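Local structure of cytochrome c-554 (Nitrosomonas europaea, 1FT6) at residues Lys167-Val172 and Lys193-Asp198; Tyr182-Val187 and Glu199-Ala204. The protein accepts electrons directly from hydroxylamine oxidoreductase during ammonia oxidation and holds covalently bound c-type hemes for this transfer. All blocks are in the same frame, centred on the assembly; numbering follows the deposited sequence.

In the fold
How a chain low in regular structure can be ordered round its hemes is illustrated by these two contacts, whose centres lie about 14 Å apart on the same side of the chain's centre. Their segments alternate along the sequence: 167-172, then 182-187, then 193-198 and 199-204, the last two sharing helix 197-202. Contact 1 joins the start of this helix to helix 168-171, and contact 2 ties its end to the loop before strand 188-189. They touch directly, Phe194 and Val172 packing on Phe200 and His197 on Leu184. His197, first in the helix, and Tyr182 thus bond propionates of one heme, while Glu185-Val187, in the loop that the last helical turn holds, bond a second.

Contact 1: Lys167-Val172 and Lys193-Asp198; sequences KFDEMV and KFKFHD. With HEC (heme c), chain F.
The turn that leads into helix 197-202 packs against helix 168-171 beside a propionate of heme c, with Phe194 and Phe196 set against Phe168 and Val172. Phe168 and Phe194 approach from opposite directions; CE2 of Phe194 lies in the plane of the Phe168 ring at its edge, 3.8 Å from Phe168 CZ. Val172 divides its two methyls. Val172 CG2 is 3.9 Å from Phe194 CZ and also rests on the heme methyl CMD, whereas Val172 CG1 meets the edge of the Phe196 ring at 3.7 Å from CE1. The heme also touches the Phe194 ring, CD1 of Phe194 lying 3.6 Å from the propionate carbon CBD. Phe130 meets the Phe194 ring edge-to-face, and Phe168 reaches on to helix 131-138 at Cys134, which is covalently bound to a heme.

A salt bridge closes the solvent side. Lys195 leaves the backbone with CG between N and the carbonyl carbon (chi1 72°), a position that lays CG over the centre of the Phe196 ring; the chain then runs out extended until NZ stands 2.6 Å from Asp169 OD1, above the carboxylate plane.

Phe194 to His197 form a type I turn, closed by a bond from His197 N to Phe194 O, with Phe196 as N-cap residue. The turn presents the imidazole edge of His197 to the heme, and ND1 donates to propionate O1D over 2.7 Å, nearly straight at 166°. The motif is thus a buried histidine at the start of a helix donating to a heme propionate, in a multiheme c-type cytochrome with little regular structure.

Contact 2: Tyr182-Val187 and Glu199-Ala204; sequences YKLEGV and EFQASA. With HEC (heme c), chain D.
Hydrogen bonds from the carboxamide of Gln201 carry this contact, gripping the backbone on both flanks of Lys183. Gln201 NE2 donates to Tyr182 O at 3.0 Å, lying well above that carbonyl's plane, and OE1 of Gln201 accepts from Leu184 N at 2.7 Å. Bent at chi2 (-60°), the side chain turns its amide along the loop and bonds it much as an adjacent parallel strand would. An alanine here is likely to leave Tyr182 O and Leu184 N without these partners and this part of the loop less firmly tied to the helix. Lys183, itself bent twice, returns the grip: its NZ donates to Gln201 O at 2.8 Å, in the last turn of helix 197-202.

The same loop is a propionate-binding element of this multiheme cytochrome. Three successive amides converge on one heme carboxylate: Glu185 N bonds O1D, while Gly186 N and Val187 N both reach O2D at 3.1 Å. Gly186 has a positive phi (107°), at which a side chain would jam against the preceding carbonyl. Tyr182 N bonds a propionate of another heme.

In van der Waals contact, Ala204 CB rests on the backbone 3.6 Å from Lys183 N, while Leu184 CD2 touches the heme propionate, 3.5 Å from CBD.

Contact 1: Lys167-Val172 and Lys193-Asp198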
ATOM      1  N   LYS A 167     -15.022  -0.406   2.884  1.00 29.42           N
ATOM      2  CA  LYS A 167     -15.516   0.876   2.427  1.00 31.57           C
ATOM      3  C   LYS A 167     -14.297   1.814   2.499  1.00 29.62           C
ATOM      4  O   LYS A 167     -13.795   2.063   3.572  1.00 25.64           O
ATOM      5  CB  LYS A 167     -16.621   1.392   3.344  1.00 36.92           C
ATOM      6  CG  LYS A 167     -17.358   2.568   2.720  1.00 46.68           C
ATOM      7  CD  LYS A 167     -17.782   2.255   1.273  1.00 55.52           C
ATOM      8  CE  LYS A 167     -18.735   1.052   1.207  1.00 62.04           C
ATOM      9  NZ  LYS A 167     -19.951   1.324   0.366  1.00 68.20           N
ATOM     10  N   PHE A 168     -13.836   2.316   1.357  1.00 28.90           N
ATOM     11  CA  PHE A 168     -12.618   3.150   1.326  1.00 30.47           C
ATOM     12  C   PHE A 168     -12.598   4.317   2.309  1.00 31.98           C
ATOM     13  O   PHE A 168     -11.644   4.482   3.067  1.00 30.91           O
ATOM     14  CB  PHE A 168     -12.361   3.693  -0.097  1.00 30.51           C
ATOM     15  CG  PHE A 168     -11.171   4.616  -0.176  1.00 30.41           C
ATOM     16  CD1 PHE A 168      -9.877   4.106  -0.076  1.00 28.73           C
ATOM     17  CD2 PHE A 168     -11.341   5.996  -0.248  1.00 30.50           C
ATOM     18  CE1 PHE A 168      -8.778   4.947  -0.035  1.00 31.56           C
ATOM     19  CE2 PHE A 168     -10.231   6.845  -0.207  1.00 31.24           C
ATOM     20  CZ  PHE A 168      -8.953   6.312  -0.099  1.00 28.58           C
ATOM     21  N   ASP A 169     -13.657   5.118   2.312  1.00 33.57           N
ATOM     22  CA  ASP A 169     -13.658   6.299   3.181  1.00 35.28           C
ATOM     23  C   ASP A 169     -13.550   5.954   4.649  1.00 35.27           C
ATOM     24  O   ASP A 169     -13.146   6.798   5.440  1.00 35.95           O
ATOM     25  CB  ASP A 169     -14.900   7.175   2.928  1.00 41.71           C
ATOM     26  CG  ASP A 169     -14.975   7.708   1.498  1.00 45.80           C
ATOM     27  OD1 ASP A 169     -13.932   7.810   0.820  1.00 45.89           O
ATOM     28  OD2 ASP A 169     -16.095   8.036   1.045  1.00 49.32           O
ATOM     29  N   GLU A 170     -13.920   4.725   5.026  1.00 35.39           N
ATOM     30  CA  GLU A 170     -13.828   4.303   6.417  1.00 33.38           C
ATOM     31  C   GLU A 170     -12.494   3.631   6.695  1.00 31.59           C
ATOM     32  O   GLU A 170     -11.805   3.980   7.648  1.00 31.74           O
ATOM     33  CB  GLU A 170     -14.932   3.302   6.771  1.00 37.26           C
ATOM     34  CG  GLU A 170     -16.315   3.702   6.292  1.00 42.92           C
ATOM     35  CD  GLU A 170     -16.806   4.983   6.957  1.00 48.75           C
ATOM     36  OE1 GLU A 170     -16.446   5.212   8.137  1.00 52.67           O
ATOM     37  OE2 GLU A 170     -17.547   5.759   6.305  1.00 52.76           O
ATOM     38  N   MET A 171     -12.120   2.664   5.850  1.00 28.35           N
ATOM     39  CA  MET A 171     -10.890   1.925   6.083  1.00 30.31           C
ATOM     40  C   MET A 171      -9.623   2.748   5.972  1.00 26.32           C
ATOM     41  O   MET A 171      -8.644   2.455   6.665  1.00 27.41           O
ATOM     42  CB  MET A 171     -10.752   0.759   5.105  1.00 32.77           C
ATOM     43  CG  MET A 171     -11.960  -0.131   4.978  1.00 37.91           C
ATOM     44  SD  MET A 171     -11.925  -1.336   6.309  1.00 47.93           S
ATOM     45  CE  MET A 171     -12.858  -0.319   7.498  1.00 38.86           C
ATOM     46  N   VAL A 172      -9.618   3.749   5.099  1.00 25.87           N
ATOM     47  CA  VAL A 172      -8.393   4.535   4.961  1.00 26.26           C
ATOM     48  C   VAL A 172      -8.093   5.298   6.246  1.00 26.97           C
ATOM     49  O   VAL A 172      -6.942   5.710   6.499  1.00 28.77           O
ATOM     50  CB  VAL A 172      -8.469   5.486   3.712  1.00 25.92           C
ATOM     51  CG1 VAL A 172      -9.390   6.687   3.975  1.00 27.30           C
ATOM     52  CG2 VAL A 172      -7.017   5.973   3.356  1.00 25.29           C
ATOM     53  N   LYS A 193      -4.348  16.597  -4.456  1.00 33.93           N
ATOM     54  CA  LYS A 193      -4.066  16.412  -3.036  1.00 32.81           C
ATOM     55  C   LYS A 193      -5.146  15.470  -2.527  1.00 31.44           C
ATOM     56  O   LYS A 193      -6.329  15.650  -2.826  1.00 32.01           O
ATOM     57  CB  LYS A 193      -4.169  17.750  -2.295  1.00 34.65           C
ATOM     58  CG  LYS A 193      -3.691  17.715  -0.858  1.00 39.28           C
ATOM     59  CD  LYS A 193      -3.711  19.117  -0.253  1.00 42.66           C
ATOM     60  CE  LYS A 193      -5.128  19.652  -0.237  1.00 45.13           C
ATOM     61  NZ  LYS A 193      -5.213  20.937   0.514  1.00 48.79           N
ATOM     62  N   PHE A 194      -4.728  14.474  -1.760  1.00 31.02           N
ATOM     63  CA  PHE A 194      -5.633  13.486  -1.188  1.00 28.50           C
ATOM     64  C   PHE A 194      -6.729  14.215  -0.422  1.00 28.63           C
ATOM     65  O   PHE A 194      -6.448  15.153   0.297  1.00 28.98           O
ATOM     66  CB  PHE A 194      -4.855  12.577  -0.220  1.00 27.92           C
ATOM     67  CG  PHE A 194      -5.700  11.460   0.388  1.00 26.33           C
ATOM     68  CD1 PHE A 194      -5.519  11.094   1.728  1.00 26.13           C
ATOM     69  CD2 PHE A 194      -6.679  10.807  -0.382  1.00 26.51           C
ATOM     70  CE1 PHE A 194      -6.285  10.101   2.310  1.00 25.71           C
ATOM     71  CE2 PHE A 194      -7.481   9.798   0.189  1.00 23.31           C
ATOM     72  CZ  PHE A 194      -7.280   9.440   1.543  1.00 24.40           C
ATOM     73  N   LYS A 195      -7.970  13.779  -0.563  1.00 30.36           N
ATOM     74  CA  LYS A 195      -9.086  14.429   0.111  1.00 29.82           C
ATOM     75  C   LYS A 195      -9.040  14.538   1.618  1.00 30.40           C
ATOM     76  O   LYS A 195      -9.685  15.454   2.173  1.00 31.74           O
ATOM     77  CB  LYS A 195     -10.419  13.791  -0.305  1.00 31.60           C
ATOM     78  CG  LYS A 195     -10.703  12.391   0.245  1.00 34.07           C
ATOM     79  CD  LYS A 195     -11.853  11.757  -0.548  1.00 33.82           C
ATOM     80  CE  LYS A 195     -12.311  10.398   0.024  1.00 35.49           C
ATOM     81  NZ  LYS A 195     -13.571   9.926  -0.654  1.00 35.27           N
ATOM     82  N   PHE A 196      -8.304  13.651   2.291  1.00 29.09           N
ATOM     83  CA  PHE A 196      -8.171  13.683   3.747  1.00 27.51           C
ATOM     84  C   PHE A 196      -6.780  14.141   4.180  1.00 27.01           C
ATOM     85  O   PHE A 196      -6.419  13.979   5.321  1.00 26.50           O
ATOM     86  CB  PHE A 196      -8.411  12.276   4.343  1.00 28.85           C
ATOM     87  CG  PHE A 196      -9.766  11.711   4.024  1.00 29.29           C
ATOM     88  CD1 PHE A 196      -9.929  10.351   3.772  1.00 31.27           C
ATOM     89  CD2 PHE A 196     -10.891  12.553   3.975  1.00 31.66           C
ATOM     90  CE1 PHE A 196     -11.174   9.838   3.474  1.00 31.31           C
ATOM     91  CE2 PHE A 196     -12.164  12.047   3.670  1.00 31.93           C
ATOM     92  CZ  PHE A 196     -12.300  10.682   3.418  1.00 32.74           C
ATOM     93  N   HIS A 197      -5.983  14.662   3.252  1.00 26.52           N
ATOM     94  CA  HIS A 197      -4.622  15.101   3.584  1.00 24.91           C
ATOM     95  C   HIS A 197      -4.574  16.156   4.696  1.00 26.34           C
ATOM     96  O   HIS A 197      -3.828  16.025   5.666  1.00 23.99           O
ATOM     97  CB  HIS A 197      -3.934  15.690   2.321  1.00 24.68           C
ATOM     98  CG  HIS A 197      -2.561  16.239   2.578  1.00 27.72           C
ATOM     99  ND1 HIS A 197      -1.417  15.472   2.485  1.00 26.21           N
ATOM    100  CD2 HIS A 197      -2.151  17.483   2.941  1.00 28.15           C
ATOM    101  CE1 HIS A 197      -0.366  16.217   2.785  1.00 28.69           C
ATOM    102  NE2 HIS A 197      -0.785  17.443   3.068  1.00 28.20           N
ATOM    103  N   ASP A 198      -5.338  17.222   4.526  1.00 29.54           N
ATOM    104  CA  ASP A 198      -5.327  18.275   5.553  1.00 31.99           C
ATOM    105  C   ASP A 198      -5.852  17.742   6.889  1.00 32.53           C
ATOM    106  O   ASP A 198      -5.294  18.043   7.951  1.00 30.60           O
ATOM    107  CB  ASP A 198      -6.137  19.475   5.072  1.00 34.13           C
ATOM    108  CG  ASP A 198      -5.456  20.185   3.905  1.00 37.69           C
ATOM    109  OD1 ASP A 198      -4.217  20.068   3.784  1.00 34.71           O
ATOM    110  OD2 ASP A 198      -6.155  20.842   3.113  1.00 41.04           O
TER
HETATM  111 FE   HEC F 215       1.950   6.033   3.412  1.00 24.94          FE
HETATM  112  CHA HEC F 215       0.843   9.192   3.794  1.00 26.40           C
HETATM  113  CHB HEC F 215       5.206   7.142   3.746  1.00 25.08           C
HETATM  114  CHC HEC F 215       3.059   2.810   3.273  1.00 24.88           C
HETATM  115  CHD HEC F 215      -1.214   4.979   2.737  1.00 24.48           C
HETATM  116  NA  HEC F 215       2.830   7.826   3.714  1.00 22.40           N
HETATM  117  C1A HEC F 215       2.218   9.007   3.856  1.00 28.31           C
HETATM  118  C2A HEC F 215       3.188  10.095   4.046  1.00 25.16           C
HETATM  119  C3A HEC F 215       4.453   9.501   3.989  1.00 24.61           C
HETATM  120  C4A HEC F 215       4.206   8.086   3.799  1.00 25.99           C
HETATM  121  CMA HEC F 215       5.855  10.102   4.106  1.00 22.05           C
HETATM  122  CAA HEC F 215       2.801  11.613   4.252  1.00 24.96           C
HETATM  123  CBA HEC F 215       2.927  12.020   5.732  1.00 25.22           C
HETATM  124  CGA HEC F 215       2.107  11.164   6.712  1.00 23.03           C
HETATM  125  O1A HEC F 215       0.899  11.090   6.511  1.00 23.89           O
HETATM  126  O2A HEC F 215       2.702  10.563   7.645  1.00 30.22           O
HETATM  127  NB  HEC F 215       3.714   5.177   3.457  1.00 28.02           N
HETATM  128  C1B HEC F 215       5.005   5.748   3.589  1.00 27.52           C
HETATM  129  C2B HEC F 215       6.058   4.763   3.609  1.00 28.10           C
HETATM  130  C3B HEC F 215       5.467   3.543   3.486  1.00 27.26           C
HETATM  131  C4B HEC F 215       4.025   3.801   3.420  1.00 27.35           C
HETATM  132  CMB HEC F 215       7.591   4.997   3.790  1.00 27.93           C
HETATM  133  CAB HEC F 215       6.105   2.140   3.440  1.00 23.38           C
HETATM  134  CBB HEC F 215       6.823   1.695   4.746  1.00 24.01           C
HETATM  135  NC  HEC F 215       1.079   4.254   3.106  1.00 24.50           N
HETATM  136  C1C HEC F 215       1.691   3.040   3.088  1.00 23.24           C
HETATM  137  C2C HEC F 215       0.763   1.982   2.784  1.00 20.15           C
HETATM  138  C3C HEC F 215      -0.418   2.585   2.528  1.00 21.06           C
HETATM  139  C4C HEC F 215      -0.212   4.020   2.784  1.00 22.85           C
HETATM  140  CMC HEC F 215       1.107   0.453   2.701  1.00 19.27           C
HETATM  141  CAC HEC F 215      -1.743   1.925   2.025  1.00 21.17           C
HETATM  142  CBC HEC F 215      -2.267   0.849   2.971  1.00 22.59           C
HETATM  143  ND  HEC F 215       0.205   6.864   3.388  1.00 24.15           N
HETATM  144  C1D HEC F 215      -1.026   6.333   3.039  1.00 24.75           C
HETATM  145  C2D HEC F 215      -2.074   7.331   3.015  1.00 23.93           C
HETATM  146  C3D HEC F 215      -1.468   8.501   3.355  1.00 23.06           C
HETATM  147  C4D HEC F 215      -0.104   8.204   3.558  1.00 24.60           C
HETATM  148  CMD HEC F 215      -3.541   7.064   2.628  1.00 20.73           C
HETATM  149  CAD HEC F 215      -2.119   9.903   3.327  1.00 22.71           C
HETATM  150  CBD HEC F 215      -1.924  10.730   2.074  1.00 24.30           C
HETATM  151  CGD HEC F 215      -1.935  12.259   2.330  1.00 27.90           C
HETATM  152  O1D HEC F 215      -1.487  12.984   1.437  1.00 30.26           O
HETATM  153  O2D HEC F 215      -2.406  12.712   3.419  1.00 28.37           O

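Contact 2: Tyr182-Val187 and Glu199-Ala204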
ATOM      1  N   TYR A 182       2.387  11.584  10.279  1.00 31.96           N
ATOM      2  CA  TYR A 182       3.321  12.515  10.931  1.00 33.15           C
ATOM      3  C   TYR A 182       3.310  13.822  10.175  1.00 33.95           C
ATOM      4  O   TYR A 182       3.040  13.856   8.983  1.00 30.99           O
ATOM      5  CB  TYR A 182       4.724  11.910  10.986  1.00 30.80           C
ATOM      6  CG  TYR A 182       4.739  10.651  11.827  1.00 33.15           C
ATOM      7  CD1 TYR A 182       4.347   9.410  11.279  1.00 31.75           C
ATOM      8  CD2 TYR A 182       5.129  10.684  13.177  1.00 33.59           C
ATOM      9  CE1 TYR A 182       4.349   8.256  12.053  1.00 33.06           C
ATOM     10  CE2 TYR A 182       5.130   9.519  13.962  1.00 33.36           C
ATOM     11  CZ  TYR A 182       4.735   8.316  13.392  1.00 33.81           C
ATOM     12  OH  TYR A 182       4.682   7.166  14.148  1.00 35.88           O
ATOM     13  N   LYS A 183       3.563  14.921  10.889  1.00 37.66           N
ATOM     14  CA  LYS A 183       3.549  16.240  10.265  1.00 40.91           C
ATOM     15  C   LYS A 183       4.576  16.403   9.137  1.00 39.81           C
ATOM     16  O   LYS A 183       5.709  15.931   9.253  1.00 39.16           O
ATOM     17  CB  LYS A 183       3.799  17.322  11.326  1.00 49.66           C
ATOM     18  CG  LYS A 183       3.298  18.699  10.909  1.00 60.48           C
ATOM     19  CD  LYS A 183       1.776  18.807  11.017  1.00 65.00           C
ATOM     20  CE  LYS A 183       1.299  18.606  12.461  1.00 65.99           C
ATOM     21  NZ  LYS A 183      -0.056  19.213  12.721  1.00 61.45           N
ATOM     22  N   LEU A 184       4.156  17.053   8.049  1.00 35.70           N
ATOM     23  CA  LEU A 184       5.037  17.342   6.907  1.00 34.51           C
ATOM     24  C   LEU A 184       5.493  18.800   7.044  1.00 31.94           C
ATOM     25  O   LEU A 184       4.774  19.610   7.648  1.00 31.83           O
ATOM     26  CB  LEU A 184       4.281  17.211   5.599  1.00 29.42           C
ATOM     27  CG  LEU A 184       3.909  15.749   5.261  1.00 28.02           C
ATOM     28  CD1 LEU A 184       2.762  15.743   4.247  1.00 27.94           C
ATOM     29  CD2 LEU A 184       5.111  15.033   4.706  1.00 30.54           C
ATOM     30  N   GLU A 185       6.673  19.125   6.512  1.00 32.58           N
ATOM     31  CA  GLU A 185       7.175  20.503   6.564  1.00 35.33           C
ATOM     32  C   GLU A 185       6.467  21.301   5.489  1.00 35.08           C
ATOM     33  O   GLU A 185       6.385  22.526   5.572  1.00 33.92           O
ATOM     34  CB  GLU A 185       8.687  20.563   6.300  1.00 40.09           C
ATOM     35  CG  GLU A 185       9.580  19.993   7.368  1.00 48.18           C
ATOM     36  CD  GLU A 185       9.169  20.441   8.764  1.00 51.72           C
ATOM     37  OE1 GLU A 185       8.764  21.617   8.907  1.00 55.07           O
ATOM     38  OE2 GLU A 185       9.245  19.615   9.706  1.00 55.67           O
ATOM     39  N   GLY A 186       5.980  20.630   4.449  1.00 35.33           N
ATOM     40  CA  GLY A 186       5.264  21.341   3.405  1.00 34.14           C
ATOM     41  C   GLY A 186       6.014  21.509   2.096  1.00 33.04           C
ATOM     42  O   GLY A 186       5.740  22.450   1.341  1.00 33.89           O
ATOM     43  N   VAL A 187       6.940  20.593   1.813  1.00 32.90           N
ATOM     44  CA  VAL A 187       7.732  20.666   0.603  1.00 31.79           C
ATOM     45  C   VAL A 187       6.866  20.703  -0.646  1.00 31.94           C
ATOM     46  O   VAL A 187       7.124  21.468  -1.568  1.00 31.20           O
ATOM     47  CB  VAL A 187       8.680  19.480   0.516  1.00 31.65           C
ATOM     48  CG1 VAL A 187       9.341  19.429  -0.890  1.00 33.45           C
ATOM     49  CG2 VAL A 187       9.771  19.597   1.591  1.00 32.99           C
ATOM     50  N   GLU A 199      -6.911  16.934   6.828  1.00 31.79           N
ATOM     51  CA  GLU A 199      -7.447  16.330   8.044  1.00 31.27           C
ATOM     52  C   GLU A 199      -6.372  15.494   8.731  1.00 29.23           C
ATOM     53  O   GLU A 199      -6.162  15.597   9.950  1.00 27.86           O
ATOM     54  CB  GLU A 199      -8.665  15.436   7.729  1.00 31.88           C
ATOM     55  CG  GLU A 199      -8.994  14.448   8.878  1.00 31.59           C
ATOM     56  CD  GLU A 199     -10.170  13.550   8.560  1.00 34.76           C
ATOM     57  OE1 GLU A 199     -10.845  13.801   7.550  1.00 38.73           O
ATOM     58  OE2 GLU A 199     -10.409  12.588   9.322  1.00 36.73           O
ATOM     59  N   PHE A 200      -5.656  14.651   7.968  1.00 27.50           N
ATOM     60  CA  PHE A 200      -4.623  13.823   8.579  1.00 24.12           C
ATOM     61  C   PHE A 200      -3.451  14.664   9.117  1.00 26.39           C
ATOM     62  O   PHE A 200      -2.858  14.326  10.134  1.00 26.12           O
ATOM     63  CB  PHE A 200      -4.030  12.801   7.558  1.00 28.92           C
ATOM     64  CG  PHE A 200      -4.967  11.682   7.164  1.00 26.96           C
ATOM     65  CD1 PHE A 200      -4.557  10.728   6.226  1.00 30.07           C
ATOM     66  CD2 PHE A 200      -6.227  11.542   7.758  1.00 29.30           C
ATOM     67  CE1 PHE A 200      -5.377   9.656   5.892  1.00 30.22           C
ATOM     68  CE2 PHE A 200      -7.058  10.477   7.431  1.00 29.29           C
ATOM     69  CZ  PHE A 200      -6.638   9.530   6.502  1.00 30.85           C
ATOM     70  N   GLN A 201      -3.102  15.745   8.426  1.00 26.22           N
ATOM     71  CA  GLN A 201      -1.960  16.561   8.887  1.00 27.34           C
ATOM     72  C   GLN A 201      -2.350  17.372  10.134  1.00 29.92           C
ATOM     73  O   GLN A 201      -1.522  17.585  11.021  1.00 30.45           O
ATOM     74  CB  GLN A 201      -1.493  17.516   7.776  1.00 27.84           C
ATOM     75  CG  GLN A 201      -0.593  16.879   6.754  1.00 28.16           C
ATOM     76  CD  GLN A 201       0.656  16.341   7.378  1.00 30.51           C
ATOM     77  OE1 GLN A 201       1.480  17.092   7.919  1.00 26.88           O
ATOM     78  NE2 GLN A 201       0.822  15.014   7.316  1.00 28.63           N
ATOM     79  N   ALA A 202      -3.604  17.794  10.211  1.00 32.15           N
ATOM     80  CA  ALA A 202      -4.024  18.590  11.378  1.00 36.47           C
ATOM     81  C   ALA A 202      -3.987  17.738  12.638  1.00 38.75           C
ATOM     82  O   ALA A 202      -3.679  18.217  13.734  1.00 39.95           O
ATOM     83  CB  ALA A 202      -5.430  19.185  11.147  1.00 35.95           C
ATOM     84  N   SER A 203      -4.267  16.450  12.478  1.00 42.46           N
ATOM     85  CA  SER A 203      -4.267  15.534  13.601  1.00 44.87           C
ATOM     86  C   SER A 203      -2.979  14.721  13.730  1.00 43.00           C
ATOM     87  O   SER A 203      -2.878  13.885  14.608  1.00 41.76           O
ATOM     88  CB  SER A 203      -5.465  14.574  13.474  1.00 50.06           C
ATOM     89  OG  SER A 203      -6.642  15.279  13.083  1.00 60.18           O
ATOM     90  N   ALA A 204      -1.997  14.970  12.865  1.00 43.06           N
ATOM     91  CA  ALA A 204      -0.739  14.215  12.863  1.00 42.13           C
ATOM     92  C   ALA A 204       0.172  14.340  14.063  1.00 42.57           C
ATOM     93  O   ALA A 204       0.192  15.370  14.740  1.00 43.15           O
ATOM     94  CB  ALA A 204       0.082  14.559  11.609  1.00 38.14           C
TER
HETATM   95 FE   HEC D 213       8.981  10.738   0.099  1.00 26.56          FE
HETATM   96  CHA HEC D 213       7.125  13.467   0.907  1.00 28.22           C
HETATM   97  CHB HEC D 213       6.239   8.843  -0.042  1.00 27.80           C
HETATM   98  CHC HEC D 213      10.883   8.067  -1.012  1.00 29.06           C
HETATM   99  CHD HEC D 213      11.826  12.489   0.775  1.00 32.34           C
HETATM  100  NA  HEC D 213       7.097  11.066   0.414  1.00 28.01           N
HETATM  101  C1A HEC D 213       6.474  12.258   0.700  1.00 26.49           C
HETATM  102  C2A HEC D 213       5.067  12.092   0.786  1.00 27.67           C
HETATM  103  C3A HEC D 213       4.808  10.757   0.565  1.00 24.80           C
HETATM  104  C4A HEC D 213       6.071  10.162   0.318  1.00 29.14           C
HETATM  105  CMA HEC D 213       3.405  10.039   0.528  1.00 22.88           C
HETATM  106  CAA HEC D 213       4.070  13.202   1.068  1.00 25.79           C
HETATM  107  CBA HEC D 213       3.602  13.881  -0.238  1.00 27.01           C
HETATM  108  CGA HEC D 213       2.526  14.960  -0.077  1.00 26.91           C
HETATM  109  O1A HEC D 213       2.837  16.014   0.561  1.00 32.08           O
HETATM  110  O2A HEC D 213       1.396  14.807  -0.602  1.00 27.40           O
HETATM  111  NB  HEC D 213       8.654   8.837  -0.422  1.00 25.85           N
HETATM  112  C1B HEC D 213       7.418   8.215  -0.397  1.00 28.05           C
HETATM  113  C2B HEC D 213       7.475   6.856  -0.877  1.00 25.42           C
HETATM  114  C3B HEC D 213       8.775   6.634  -1.226  1.00 26.00           C
HETATM  115  C4B HEC D 213       9.506   7.899  -0.920  1.00 28.17           C
HETATM  116  CMB HEC D 213       6.324   5.829  -0.963  1.00 24.74           C
HETATM  117  CAB HEC D 213       9.425   5.337  -1.806  1.00 24.71           C
HETATM  118  CBB HEC D 213       9.059   5.084  -3.236  1.00 26.33           C
HETATM  119  NC  HEC D 213      10.896  10.376  -0.107  1.00 29.72           N
HETATM  120  C1C HEC D 213      11.530   9.188  -0.567  1.00 30.65           C
HETATM  121  C2C HEC D 213      12.971   9.251  -0.449  1.00 30.87           C
HETATM  122  C3C HEC D 213      13.224  10.443   0.162  1.00 32.78           C
HETATM  123  C4C HEC D 213      11.967  11.153   0.317  1.00 30.80           C
HETATM  124  CMC HEC D 213      13.999   8.164  -0.838  1.00 31.05           C
HETATM  125  CAC HEC D 213      14.608  10.915   0.678  1.00 34.82           C
HETATM  126  CBC HEC D 213      15.750  11.106  -0.294  1.00 35.89           C
HETATM  127  ND  HEC D 213       9.385  12.623   0.657  1.00 26.62           N
HETATM  128  C1D HEC D 213      10.634  13.178   0.891  1.00 30.10           C
HETATM  129  C2D HEC D 213      10.522  14.589   1.286  1.00 27.19           C
HETATM  130  C3D HEC D 213       9.165  14.843   1.279  1.00 28.35           C
HETATM  131  C4D HEC D 213       8.499  13.620   0.902  1.00 28.19           C
HETATM  132  CMD HEC D 213      11.695  15.552   1.674  1.00 29.94           C
HETATM  133  CAD HEC D 213       8.502  16.087   1.848  1.00 26.82           C
HETATM  134  CBD HEC D 213       8.217  15.974   3.343  1.00 29.31           C
HETATM  135  CGD HEC D 213       7.649  17.210   3.972  1.00 28.89           C
HETATM  136  O1D HEC D 213       7.974  17.419   5.169  1.00 32.99           O
HETATM  137  O2D HEC D 213       6.881  17.913   3.296  1.00 28.30           O